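Local coordinates for lovastatin nonaketide synthase, polyketide synthase component (Aspergillus terreus, PDB 7CPX), which assembles the nonaketide dihydromonacolin L on its carrier domain from malonyl-CoA, S-adenosylmethionine and NADPH in lovastatin biosynthesis, working as a homodimer with the partner protein LovC, at residues I266-R271 and K379-V384; V1961-L1966 and G2028-V2033; S2008-H2013 and R2022-R2027. The protein carries 2 engineered substitutions. All coordinates share one frame; numbering follows the deposited sequence.

In the fold
Interactions 2 and 3 belong to one parallel five-stranded sheet with its helices, whereas interaction 1 lies far off in the ketosynthase, its centre 101 Å from that of interaction 2 and 97 Å from that of interaction 3. Interaction 3 is nested in the loop closed by interaction 2. Their centres are 13 Å apart, and they touch through Leu1966 CD2 and Leu2025 CD2, at 4.0 Å. The strand order, with 1964-1968 in the middle, is Rossmann-like, probably part of the inactive enoylreductase-like region known in this family. All three contacts lie away from the annotated sites; interaction 1 shares its domain with the predicted catalytic residues Cys181, His320 and His367.

Interaction 1: I266-R271 and K379-V384; sequences IECVIR and KASFAV
Buried strand-to-helix packing joins Glu267 and Cys268, where the chain runs into strand 268-277, to Ser381, Phe382 and Val384 of helix 369-386 inside the ketosynthase. The closest backbone approach is between the CA atoms of Cys268 and Ser381, 5.6 Å apart, and both residues send their CB toward the other segment. Cys268 meets the helix on two successive turns. Its CB lies against Ser381 and also rests against a methyl of Val384, with CB to Val384 CG1 at 4.0 Å. Ser381 OG is anti to its backbone N (chi1 176°), which turns the hydroxyl to face Cys268 CB.

The strand is locally irregular here: Glu267 and Cys268 both stand opposite Val13 of the antiparallel strand 11-19, a classic beta bulge. This is the thiolase fold of beta-ketoacyl synthases, and the helix starts just after His367, a predicted catalytic residue; the burial of residues 379-384 is consistent with the helical layer enclosed in that fold.

Beside the bulge, the Glu267 side chain runs alongside Phe382, the two pointing the same way. The carboxylate comes to the ring's edge, near its plane, with OE1 to Phe382 CE1 at 4.2 Å and the two flat groups turned 64° apart. The main polar partner of OE1 lies elsewhere, in a hydrogen bond with Ser16 OG. Phe382 also packs on Pro27 and Leu30 of helix 27-35, while Ala380 touches Ala429 and Val431 of strand 428-435.

Interaction 2: V1961-L1966 and G2028-V2033; sequences VTDSIL and GVQALV
Ser1964, Ile1965 and Leu1966 pair in parallel with Gln2030 to Val2033, joining the central strand of a five-stranded parallel sheet to its neighbour. The axes of the short strand pieces 1964-1966 and 2031-2033 approach to 4.9 Å with a crossing angle of -32°.

Backbone hydrogen bonds set the register. Gln2030 N donates to Ser1964 O at 2.7 Å. Leu1966 then uses both its N and its O toward the same strand: its N gives to Ala2031 O at 2.9 Å, and its O accepts from Val2033 N at 2.9 Å. Leu1966 is thereby bridged with Leu2032.

Side-chain polar bonding takes over at the N-terminal end. Gln2030 bends at chi2 (147°) and brings its amide back to the loop ahead of strand 1964-1966, sliding past Thr1962 in the opposite direction. OE1 accepts from Ser1964 N at 3.1 Å, the donor tilted 32° from the carbonyl plane. It also accepts from Asp1963 N, though the modelled length is very short and its value doubtful. Ser1964 OG turns to another strand and bonds Gln1988 O.

Apolar contacts occupy both faces. Ile1965 CG2 meets Ala2031 CB at 3.7 Å on the face where both touch Ile1953 of helix 1935-1953. On the other, Leu1966 CB lies 3.7 Å from Val2029 CG2, and the leucines 1966 and 2032 run side by side, both touching Met2048 of helix 2041-2051.

This Rossmann-like order pairs the central strand 1964-1968 with its neighbour 2031-2034. The Gln2030 amide oxygen stands in for a main-chain acceptor to Ser1964 N and, less certainly, Asp1963 N; because Gln2030 N also bonds Ser1964 O, one residue ties down the chain where regular pairing has not yet begun.

Interaction 3: S2008-H2013 and R2022-R2027; sequences SWLTLH and RRVLPR
Leu2010 and Leu2025 make the nearest backbone approach at 8.2 Å between CA atoms, a spacing bridged mainly by side chains. The segments belong to the beta-alpha-beta crossover that leaves the short, weakly bonded edge strand at about 2010-2011, passes through helix 2018-2024 and returns to the sheet as strand 2031-2034. Each has a break in regularity: Thr2011 centres an inverse gamma turn, and Leu2025 is the first residue to leave the helical conformation.

Leu2025 CD2 is the shared methyl. It touches Leu2010 CD2 at 3.6 Å and Leu2012 CD1 at 3.8 Å, its side chain crossing each of the two leucines at about a right angle. In Leu2010, CG stands anti to the backbone N (chi1 176°), and from there the CD2 branch reaches Leu2025. The other methyl of Leu2012, CD2, meets Val2024 CG2 at 3.6 Å as the two side chains slide past each other in opposite directions. Met2048 of helix 2041-2051 touches both Leu2012 and Leu2025. Next to Val2024, Arg2023 forms salt bridges with Glu2203 and Glu1106 of the second subunit.

Within 2022-2027, the Arg2027 guanidinium grips Arg2022 O side-on: NE, at 3.2 Å, lies in the carbonyl plane on a lone pair, while NH2, at 3.1 Å, sits above that plane.

Interaction 1: I266-R271 and K379-V384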
ATOM      1  N   ILE A 266       4.554 -41.157  42.099  1.00 88.90           N
ATOM      2  CA  ILE A 266       3.282 -41.038  41.402  1.00 88.90           C
ATOM      3  C   ILE A 266       2.587 -39.749  41.807  1.00 88.90           C
ATOM      4  O   ILE A 266       2.475 -39.430  42.997  1.00 88.90           O
ATOM      5  CB  ILE A 266       2.395 -42.261  41.694  1.00 88.90           C
ATOM      6  CG1 ILE A 266       2.939 -43.480  40.946  1.00 88.90           C
ATOM      7  CG2 ILE A 266       0.955 -41.959  41.319  1.00 88.90           C
ATOM      8  CD1 ILE A 266       2.341 -44.796  41.383  1.00 88.90           C
ATOM      9  N   GLU A 267       2.114 -39.005  40.810  1.00 89.17           N
ATOM     10  CA  GLU A 267       1.303 -37.822  41.055  1.00 89.17           C
ATOM     11  C   GLU A 267      -0.172 -38.178  41.191  1.00 89.17           C
ATOM     12  O   GLU A 267      -0.867 -37.634  42.055  1.00 89.17           O
ATOM     13  CB  GLU A 267       1.493 -36.800  39.931  1.00 89.17           C
ATOM     14  CG  GLU A 267       2.890 -36.217  39.850  1.00 89.17           C
ATOM     15  CD  GLU A 267       2.970 -35.041  38.898  1.00 89.17           C
ATOM     16  OE1 GLU A 267       1.991 -34.805  38.160  1.00 89.17           O
ATOM     17  OE2 GLU A 267       4.009 -34.349  38.889  1.00 89.17           O
ATOM     18  N   CYS A 268      -0.670 -39.079  40.350  1.00 85.15           N
ATOM     19  CA  CYS A 268      -2.050 -39.534  40.484  1.00 85.15           C
ATOM     20  C   CYS A 268      -2.234 -40.766  39.613  1.00 85.15           C
ATOM     21  O   CYS A 268      -1.304 -41.218  38.948  1.00 85.15           O
ATOM     22  CB  CYS A 268      -3.051 -38.441  40.105  1.00 85.15           C
ATOM     23  SG  CYS A 268      -3.008 -37.950  38.373  1.00 85.15           S
ATOM     24  N   VAL A 269      -3.451 -41.299  39.619  1.00 84.70           N
ATOM     25  CA  VAL A 269      -3.796 -42.496  38.864  1.00 84.70           C
ATOM     26  C   VAL A 269      -4.962 -42.151  37.952  1.00 84.70           C
ATOM     27  O   VAL A 269      -6.078 -41.909  38.422  1.00 84.70           O
ATOM     28  CB  VAL A 269      -4.150 -43.667  39.789  1.00 84.70           C
ATOM     29  CG1 VAL A 269      -4.980 -44.696  39.046  1.00 84.70           C
ATOM     30  CG2 VAL A 269      -2.893 -44.306  40.343  1.00 84.70           C
ATOM     31  N   ILE A 270      -4.713 -42.147  36.646  1.00 80.72           N
ATOM     32  CA  ILE A 270      -5.774 -42.042  35.651  1.00 80.72           C
ATOM     33  C   ILE A 270      -6.374 -43.439  35.514  1.00 80.72           C
ATOM     34  O   ILE A 270      -5.839 -44.298  34.809  1.00 80.72           O
ATOM     35  CB  ILE A 270      -5.256 -41.509  34.315  1.00 80.72           C
ATOM     36  CG1 ILE A 270      -4.588 -40.149  34.519  1.00 80.72           C
ATOM     37  CG2 ILE A 270      -6.394 -41.386  33.319  1.00 80.72           C
ATOM     38  CD1 ILE A 270      -3.989 -39.568  33.265  1.00 80.72           C
ATOM     39  N   ARG A 271      -7.481 -43.673  36.220  1.00 85.52           N
ATOM     40  CA  ARG A 271      -8.112 -44.986  36.204  1.00 85.52           C
ATOM     41  C   ARG A 271      -8.724 -45.286  34.844  1.00 85.52           C
ATOM     42  O   ARG A 271      -8.615 -46.410  34.341  1.00 85.52           O
ATOM     43  CB  ARG A 271      -9.175 -45.052  37.299  1.00 85.52           C
ATOM     44  CG  ARG A 271      -9.971 -46.337  37.332  1.00 85.52           C
ATOM     45  CD  ARG A 271     -10.762 -46.439  38.623  1.00 85.52           C
ATOM     46  NE  ARG A 271     -11.523 -47.678  38.714  1.00 85.52           N
ATOM     47  CZ  ARG A 271     -12.034 -48.161  39.839  1.00 85.52           C
ATOM     48  NH1 ARG A 271     -11.853 -47.550  40.998  1.00 85.52           N
ATOM     49  NH2 ARG A 271     -12.736 -49.289  39.801  1.00 85.52           N
ATOM     50  N   LYS A 379      -5.556 -29.934  37.570  1.00 83.42           N
ATOM     51  CA  LYS A 379      -6.384 -29.513  38.692  1.00 83.42           C
ATOM     52  C   LYS A 379      -6.988 -30.720  39.391  1.00 83.42           C
ATOM     53  O   LYS A 379      -7.101 -30.751  40.622  1.00 83.42           O
ATOM     54  CB  LYS A 379      -7.476 -28.563  38.205  1.00 83.42           C
ATOM     55  CG  LYS A 379      -8.338 -27.979  39.310  1.00 83.42           C
ATOM     56  CD  LYS A 379      -9.161 -26.812  38.795  1.00 83.42           C
ATOM     57  CE  LYS A 379      -9.988 -26.172  39.893  1.00 83.42           C
ATOM     58  NZ  LYS A 379     -10.760 -25.000  39.404  1.00 83.42           N
ATOM     59  N   ALA A 380      -7.383 -31.732  38.616  1.00 81.81           N
ATOM     60  CA  ALA A 380      -7.904 -32.951  39.218  1.00 81.81           C
ATOM     61  C   ALA A 380      -6.785 -33.769  39.844  1.00 81.81           C
ATOM     62  O   ALA A 380      -6.995 -34.458  40.849  1.00 81.81           O
ATOM     63  CB  ALA A 380      -8.651 -33.777  38.175  1.00 81.81           C
ATOM     64  N   SER A 381      -5.584 -33.703  39.268  1.00 83.64           N
ATOM     65  CA  SER A 381      -4.477 -34.496  39.789  1.00 83.64           C
ATOM     66  C   SER A 381      -3.997 -33.941  41.123  1.00 83.64           C
ATOM     67  O   SER A 381      -4.142 -34.587  42.167  1.00 83.64           O
ATOM     68  CB  SER A 381      -3.332 -34.524  38.774  1.00 83.64           C
ATOM     69  OG  SER A 381      -2.211 -35.219  39.289  1.00 83.64           O
ATOM     70  N   PHE A 382      -3.467 -32.717  41.112  1.00 86.01           N
ATOM     71  CA  PHE A 382      -2.933 -32.132  42.336  1.00 86.01           C
ATOM     72  C   PHE A 382      -3.960 -32.219  43.454  1.00 86.01           C
ATOM     73  O   PHE A 382      -3.669 -32.715  44.550  1.00 86.01           O
ATOM     74  CB  PHE A 382      -2.532 -30.678  42.091  1.00 86.01           C
ATOM     75  CG  PHE A 382      -1.575 -30.493  40.950  1.00 86.01           C
ATOM     76  CD1 PHE A 382      -0.633 -31.461  40.652  1.00 86.01           C
ATOM     77  CD2 PHE A 382      -1.624 -29.352  40.171  1.00 86.01           C
ATOM     78  CE1 PHE A 382       0.244 -31.291  39.602  1.00 86.01           C
ATOM     79  CE2 PHE A 382      -0.751 -29.175  39.121  1.00 86.01           C
ATOM     80  CZ  PHE A 382       0.185 -30.146  38.834  1.00 86.01           C
ATOM     81  N   ALA A 383      -5.184 -31.772  43.173  1.00 86.11           N
ATOM     82  CA  ALA A 383      -6.262 -31.869  44.147  1.00 86.11           C
ATOM     83  C   ALA A 383      -6.312 -33.259  44.762  1.00 86.11           C
ATOM     84  O   ALA A 383      -6.160 -33.426  45.977  1.00 86.11           O
ATOM     85  CB  ALA A 383      -7.595 -31.529  43.478  1.00 86.11           C
ATOM     86  N   VAL A 384      -6.495 -34.280  43.922  1.00 85.54           N
ATOM     87  CA  VAL A 384      -6.691 -35.620  44.457  1.00 85.54           C
ATOM     88  C   VAL A 384      -5.453 -36.073  45.216  1.00 85.54           C
ATOM     89  O   VAL A 384      -5.550 -36.875  46.153  1.00 85.54           O
ATOM     90  CB  VAL A 384      -7.064 -36.602  43.329  1.00 85.54           C
ATOM     91  CG1 VAL A 384      -5.830 -37.264  42.748  1.00 85.54           C
ATOM     92  CG2 VAL A 384      -8.040 -37.649  43.836  1.00 85.54           C
TER

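Interaction 2: V1961-L1966 and G2028-V2033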
ATOM      1  N   VAL A1961       9.945  45.862 -22.030  1.00126.25           N
ATOM      2  CA  VAL A1961      10.862  46.135 -23.127  1.00126.25           C
ATOM      3  C   VAL A1961      11.970  45.093 -23.145  1.00126.25           C
ATOM      4  O   VAL A1961      12.458  44.675 -22.095  1.00126.25           O
ATOM      5  CB  VAL A1961      11.452  47.553 -23.022  1.00126.25           C
ATOM      6  CG1 VAL A1961      12.355  47.667 -21.798  1.00126.25           C
ATOM      7  CG2 VAL A1961      12.214  47.907 -24.290  1.00126.25           C
ATOM      8  N   THR A1962      12.365  44.672 -24.345  1.00124.95           N
ATOM      9  CA  THR A1962      13.420  43.682 -24.497  1.00124.95           C
ATOM     10  C   THR A1962      14.192  43.961 -25.777  1.00124.95           C
ATOM     11  O   THR A1962      13.672  44.557 -26.724  1.00124.95           O
ATOM     12  CB  THR A1962      12.861  42.253 -24.527  1.00124.95           C
ATOM     13  OG1 THR A1962      11.900  42.135 -25.583  1.00124.95           O
ATOM     14  CG2 THR A1962      12.203  41.904 -23.201  1.00124.95           C
ATOM     15  N   ASP A1963      15.449  43.519 -25.790  1.00126.47           N
ATOM     16  CA  ASP A1963      16.286  43.586 -26.979  1.00126.47           C
ATOM     17  C   ASP A1963      16.343  42.268 -27.737  1.00126.47           C
ATOM     18  O   ASP A1963      16.674  42.271 -28.928  1.00126.47           O
ATOM     19  CB  ASP A1963      17.710  44.008 -26.602  1.00126.47           C
ATOM     20  CG  ASP A1963      17.752  45.345 -25.888  1.00126.47           C
ATOM     21  OD1 ASP A1963      16.860  46.182 -26.140  1.00126.47           O
ATOM     22  OD2 ASP A1963      18.676  45.558 -25.076  1.00126.47           O
ATOM     23  N   SER A1964      16.033  41.150 -27.082  1.00121.41           N
ATOM     24  CA  SER A1964      15.991  39.854 -27.743  1.00121.41           C
ATOM     25  C   SER A1964      15.053  38.936 -26.973  1.00121.41           C
ATOM     26  O   SER A1964      15.031  38.952 -25.740  1.00121.41           O
ATOM     27  CB  SER A1964      17.386  39.228 -27.836  1.00121.41           C
ATOM     28  OG  SER A1964      17.331  37.957 -28.458  1.00121.41           O
ATOM     29  N   ILE A1965      14.281  38.139 -27.714  1.00119.79           N
ATOM     30  CA  ILE A1965      13.335  37.195 -27.132  1.00119.79           C
ATOM     31  C   ILE A1965      13.455  35.861 -27.854  1.00119.79           C
ATOM     32  O   ILE A1965      13.994  35.770 -28.960  1.00119.79           O
ATOM     33  CB  ILE A1965      11.876  37.702 -27.199  1.00119.79           C
ATOM     34  CG1 ILE A1965      11.374  37.726 -28.647  1.00119.79           C
ATOM     35  CG2 ILE A1965      11.773  39.083 -26.580  1.00119.79           C
ATOM     36  CD1 ILE A1965       9.935  38.159 -28.781  1.00119.79           C
ATOM     37  N   LEU A1966      12.929  34.820 -27.213  1.00115.70           N
ATOM     38  CA  LEU A1966      12.896  33.476 -27.770  1.00115.70           C
ATOM     39  C   LEU A1966      11.459  32.982 -27.786  1.00115.70           C
ATOM     40  O   LEU A1966      10.743  33.121 -26.790  1.00115.70           O
ATOM     41  CB  LEU A1966      13.773  32.522 -26.955  1.00115.70           C
ATOM     42  CG  LEU A1966      13.739  31.047 -27.366  1.00115.70           C
ATOM     43  CD1 LEU A1966      14.257  30.865 -28.780  1.00115.70           C
ATOM     44  CD2 LEU A1966      14.543  30.205 -26.392  1.00115.70           C
ATOM     45  N   GLY A2028      21.355  36.265 -24.928  1.00120.27           N
ATOM     46  CA  GLY A2028      20.778  37.594 -24.999  1.00120.27           C
ATOM     47  C   GLY A2028      19.277  37.645 -24.834  1.00120.27           C
ATOM     48  O   GLY A2028      18.712  38.741 -24.764  1.00120.27           O
ATOM     49  N   VAL A2029      18.619  36.489 -24.762  1.00118.70           N
ATOM     50  CA  VAL A2029      17.167  36.454 -24.655  1.00118.70           C
ATOM     51  C   VAL A2029      16.739  37.031 -23.314  1.00118.70           C
ATOM     52  O   VAL A2029      17.304  36.697 -22.264  1.00118.70           O
ATOM     53  CB  VAL A2029      16.649  35.020 -24.831  1.00118.70           C
ATOM     54  CG1 VAL A2029      15.187  34.933 -24.429  1.00118.70           C
ATOM     55  CG2 VAL A2029      16.834  34.570 -26.267  1.00118.70           C
ATOM     56  N   GLN A2030      15.733  37.904 -23.345  1.00122.06           N
ATOM     57  CA  GLN A2030      15.162  38.489 -22.143  1.00122.06           C
ATOM     58  C   GLN A2030      13.736  38.034 -21.878  1.00122.06           C
ATOM     59  O   GLN A2030      13.241  38.225 -20.762  1.00122.06           O
ATOM     60  CB  GLN A2030      15.191  40.022 -22.236  1.00122.06           C
ATOM     61  CG  GLN A2030      16.591  40.615 -22.233  1.00122.06           C
ATOM     62  CD  GLN A2030      16.687  41.878 -23.062  1.00122.06           C
ATOM     63  OE1 GLN A2030      16.104  41.969 -24.142  1.00122.06           O
ATOM     64  NE2 GLN A2030      17.423  42.863 -22.561  1.00122.06           N
ATOM     65  N   ALA A2031      13.065  37.443 -22.865  1.00119.16           N
ATOM     66  CA  ALA A2031      11.704  36.962 -22.700  1.00119.16           C
ATOM     67  C   ALA A2031      11.543  35.633 -23.422  1.00119.16           C
ATOM     68  O   ALA A2031      12.200  35.371 -24.435  1.00119.16           O
ATOM     69  CB  ALA A2031      10.680  37.972 -23.231  1.00119.16           C
ATOM     70  N   LEU A2032      10.662  34.796 -22.881  1.00114.35           N
ATOM     71  CA  LEU A2032      10.332  33.501 -23.457  1.00114.35           C
ATOM     72  C   LEU A2032       8.842  33.457 -23.763  1.00114.35           C
ATOM     73  O   LEU A2032       8.018  33.810 -22.912  1.00114.35           O
ATOM     74  CB  LEU A2032      10.709  32.363 -22.508  1.00114.35           C
ATOM     75  CG  LEU A2032      10.332  30.955 -22.976  1.00114.35           C
ATOM     76  CD1 LEU A2032      11.015  30.621 -24.290  1.00114.35           C
ATOM     77  CD2 LEU A2032      10.683  29.925 -21.920  1.00114.35           C
ATOM     78  N   VAL A2033       8.506  33.021 -24.971  1.00117.62           N
ATOM     79  CA  VAL A2033       7.126  32.926 -25.430  1.00117.62           C
ATOM     80  C   VAL A2033       6.908  31.478 -25.845  1.00117.62           C
ATOM     81  O   VAL A2033       7.302  31.070 -26.943  1.00117.62           O
ATOM     82  CB  VAL A2033       6.835  33.889 -26.584  1.00117.62           C
ATOM     83  CG1 VAL A2033       5.396  33.750 -27.039  1.00117.62           C
ATOM     84  CG2 VAL A2033       7.130  35.318 -26.162  1.00117.62           C
TER

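Interaction 3: S2008-H2013 and R2022-R2027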
ATOM      1  N   SER A2008      17.443  30.371 -39.005  1.00114.59           N
ATOM      2  CA  SER A2008      16.512  29.251 -39.059  1.00114.59           C
ATOM      3  C   SER A2008      16.038  28.874 -37.660  1.00114.59           C
ATOM      4  O   SER A2008      16.501  29.431 -36.665  1.00114.59           O
ATOM      5  CB  SER A2008      17.164  28.043 -39.734  1.00114.59           C
ATOM      6  OG  SER A2008      16.279  26.936 -39.761  1.00114.59           O
ATOM      7  N   TRP A2009      15.109  27.926 -37.594  1.00115.69           N
ATOM      8  CA  TRP A2009      14.597  27.467 -36.312  1.00115.69           C
ATOM      9  C   TRP A2009      15.685  26.751 -35.525  1.00115.69           C
ATOM     10  O   TRP A2009      16.471  25.978 -36.080  1.00115.69           O
ATOM     11  CB  TRP A2009      13.409  26.529 -36.518  1.00115.69           C
ATOM     12  CG  TRP A2009      12.154  27.219 -36.945  1.00115.69           C
ATOM     13  CD1 TRP A2009      11.128  27.617 -36.141  1.00115.69           C
ATOM     14  CD2 TRP A2009      11.788  27.587 -38.278  1.00115.69           C
ATOM     15  NE1 TRP A2009      10.144  28.212 -36.890  1.00115.69           N
ATOM     16  CE2 TRP A2009      10.524  28.208 -38.206  1.00115.69           C
ATOM     17  CE3 TRP A2009      12.403  27.455 -39.526  1.00115.69           C
ATOM     18  CZ2 TRP A2009       9.867  28.695 -39.333  1.00115.69           C
ATOM     19  CZ3 TRP A2009      11.750  27.940 -40.643  1.00115.69           C
ATOM     20  CH2 TRP A2009      10.494  28.551 -40.540  1.00115.69           C
ATOM     21  N   LEU A2010      15.727  27.012 -34.222  1.00109.95           N
ATOM     22  CA  LEU A2010      16.611  26.286 -33.315  1.00109.95           C
ATOM     23  C   LEU A2010      15.936  24.965 -32.976  1.00109.95           C
ATOM     24  O   LEU A2010      15.087  24.896 -32.084  1.00109.95           O
ATOM     25  CB  LEU A2010      16.897  27.110 -32.065  1.00109.95           C
ATOM     26  CG  LEU A2010      17.735  26.421 -30.984  1.00109.95           C
ATOM     27  CD1 LEU A2010      19.063  25.941 -31.544  1.00109.95           C
ATOM     28  CD2 LEU A2010      17.960  27.360 -29.814  1.00109.95           C
ATOM     29  N   THR A2011      16.316  23.905 -33.687  1.00109.48           N
ATOM     30  CA  THR A2011      15.630  22.618 -33.592  1.00109.48           C
ATOM     31  C   THR A2011      15.984  21.962 -32.261  1.00109.48           C
ATOM     32  O   THR A2011      16.848  21.088 -32.164  1.00109.48           O
ATOM     33  CB  THR A2011      16.001  21.721 -34.766  1.00109.48           C
ATOM     34  OG1 THR A2011      17.426  21.598 -34.847  1.00109.48           O
ATOM     35  CG2 THR A2011      15.465  22.297 -36.070  1.00109.48           C
ATOM     36  N   LEU A2012      15.293  22.401 -31.212  1.00106.41           N
ATOM     37  CA  LEU A2012      15.423  21.781 -29.906  1.00106.41           C
ATOM     38  C   LEU A2012      14.658  20.462 -29.885  1.00106.41           C
ATOM     39  O   LEU A2012      14.126  20.001 -30.899  1.00106.41           O
ATOM     40  CB  LEU A2012      14.912  22.721 -28.816  1.00106.41           C
ATOM     41  CG  LEU A2012      15.611  24.073 -28.688  1.00106.41           C
ATOM     42  CD1 LEU A2012      14.965  24.889 -27.586  1.00106.41           C
ATOM     43  CD2 LEU A2012      17.093  23.892 -28.416  1.00106.41           C
ATOM     44  N   HIS A2013      14.603  19.844 -28.711  1.00 98.44           N
ATOM     45  CA  HIS A2013      13.868  18.605 -28.522  1.00 98.44           C
ATOM     46  C   HIS A2013      13.272  18.599 -27.126  1.00 98.44           C
ATOM     47  O   HIS A2013      13.897  19.079 -26.175  1.00 98.44           O
ATOM     48  CB  HIS A2013      14.771  17.382 -28.707  1.00 98.44           C
ATOM     49  CG  HIS A2013      14.024  16.100 -28.900  1.00 98.44           C
ATOM     50  ND1 HIS A2013      13.297  15.503 -27.894  1.00 98.44           N
ATOM     51  CD2 HIS A2013      13.894  15.299 -29.983  1.00 98.44           C
ATOM     52  CE1 HIS A2013      12.748  14.391 -28.349  1.00 98.44           C
ATOM     53  NE2 HIS A2013      13.096  14.244 -29.615  1.00 98.44           N
ATOM     54  N   ARG A2022      21.606  25.540 -22.124  1.00103.43           N
ATOM     55  CA  ARG A2022      22.631  26.552 -21.899  1.00103.43           C
ATOM     56  C   ARG A2022      23.607  26.598 -23.065  1.00103.43           C
ATOM     57  O   ARG A2022      24.015  27.677 -23.506  1.00103.43           O
ATOM     58  CB  ARG A2022      23.379  26.270 -20.596  1.00103.43           C
ATOM     59  CG  ARG A2022      22.597  26.596 -19.339  1.00103.43           C
ATOM     60  CD  ARG A2022      23.426  26.356 -18.088  1.00103.43           C
ATOM     61  NE  ARG A2022      22.741  26.807 -16.882  1.00103.43           N
ATOM     62  CZ  ARG A2022      21.896  26.068 -16.172  1.00103.43           C
ATOM     63  NH1 ARG A2022      21.600  24.827 -16.521  1.00103.43           N
ATOM     64  NH2 ARG A2022      21.334  26.590 -15.087  1.00103.43           N
ATOM     65  N   ARG A2023      23.990  25.428 -23.576  1.00100.08           N
ATOM     66  CA  ARG A2023      24.941  25.380 -24.680  1.00100.08           C
ATOM     67  C   ARG A2023      24.371  26.028 -25.937  1.00100.08           C
ATOM     68  O   ARG A2023      25.077  26.769 -26.633  1.00100.08           O
ATOM     69  CB  ARG A2023      25.341  23.934 -24.964  1.00100.08           C
ATOM     70  CG  ARG A2023      26.434  23.795 -26.009  1.00100.08           C
ATOM     71  CD  ARG A2023      26.785  22.341 -26.265  1.00100.08           C
ATOM     72  NE  ARG A2023      25.730  21.639 -26.987  1.00100.08           N
ATOM     73  CZ  ARG A2023      25.534  21.725 -28.296  1.00100.08           C
ATOM     74  NH1 ARG A2023      26.287  22.500 -29.059  1.00100.08           N
ATOM     75  NH2 ARG A2023      24.555  21.018 -28.854  1.00100.08           N
ATOM     76  N   VAL A2024      23.105  25.768 -26.245  1.00101.95           N
ATOM     77  CA  VAL A2024      22.521  26.162 -27.523  1.00101.95           C
ATOM     78  C   VAL A2024      21.730  27.459 -27.412  1.00101.95           C
ATOM     79  O   VAL A2024      21.824  28.316 -28.292  1.00101.95           O
ATOM     80  CB  VAL A2024      21.642  25.023 -28.084  1.00101.95           C
ATOM     81  CG1 VAL A2024      22.444  23.740 -28.194  1.00101.95           C
ATOM     82  CG2 VAL A2024      20.406  24.818 -27.225  1.00101.95           C
ATOM     83  N   LEU A2025      20.943  27.626 -26.355  1.00107.30           N
ATOM     84  CA  LEU A2025      20.075  28.789 -26.272  1.00107.30           C
ATOM     85  C   LEU A2025      20.910  30.067 -26.225  1.00107.30           C
ATOM     86  O   LEU A2025      21.897  30.136 -25.483  1.00107.30           O
ATOM     87  CB  LEU A2025      19.177  28.717 -25.035  1.00107.30           C
ATOM     88  CG  LEU A2025      18.168  27.571 -24.957  1.00107.30           C
ATOM     89  CD1 LEU A2025      17.219  27.801 -23.799  1.00107.30           C
ATOM     90  CD2 LEU A2025      17.395  27.425 -26.254  1.00107.30           C
ATOM     91  N   PRO A2026      20.551  31.094 -26.997  1.00114.46           N
ATOM     92  CA  PRO A2026      21.282  32.363 -26.905  1.00114.46           C
ATOM     93  C   PRO A2026      21.113  32.994 -25.533  1.00114.46           C
ATOM     94  O   PRO A2026      20.056  32.892 -24.907  1.00114.46           O
ATOM     95  CB  PRO A2026      20.649  33.221 -28.005  1.00114.46           C
ATOM     96  CG  PRO A2026      19.294  32.642 -28.200  1.00114.46           C
ATOM     97  CD  PRO A2026      19.436  31.173 -27.955  1.00114.46           C
ATOM     98  N   ARG A2027      22.173  33.655 -25.067  1.00116.68           N
ATOM     99  CA  ARG A2027      22.161  34.269 -23.748  1.00116.68           C
ATOM    100  C   ARG A2027      21.598  35.684 -23.755  1.00116.68           C
ATOM    101  O   ARG A2027      21.383  36.249 -22.677  1.00116.68           O
ATOM    102  CB  ARG A2027      23.576  34.284 -23.166  1.00116.68           C
ATOM    103  CG  ARG A2027      24.242  32.915 -23.112  1.00116.68           C
ATOM    104  CD  ARG A2027      23.409  31.913 -22.327  1.00116.68           C
ATOM    105  NE  ARG A2027      24.092  30.634 -22.169  1.00116.68           N
ATOM    106  CZ  ARG A2027      24.949  30.353 -21.196  1.00116.68           C
ATOM    107  NH1 ARG A2027      25.267  31.247 -20.273  1.00116.68           N
ATOM    108  NH2 ARG A2027      25.502  29.144 -21.149  1.00116.68           N
TER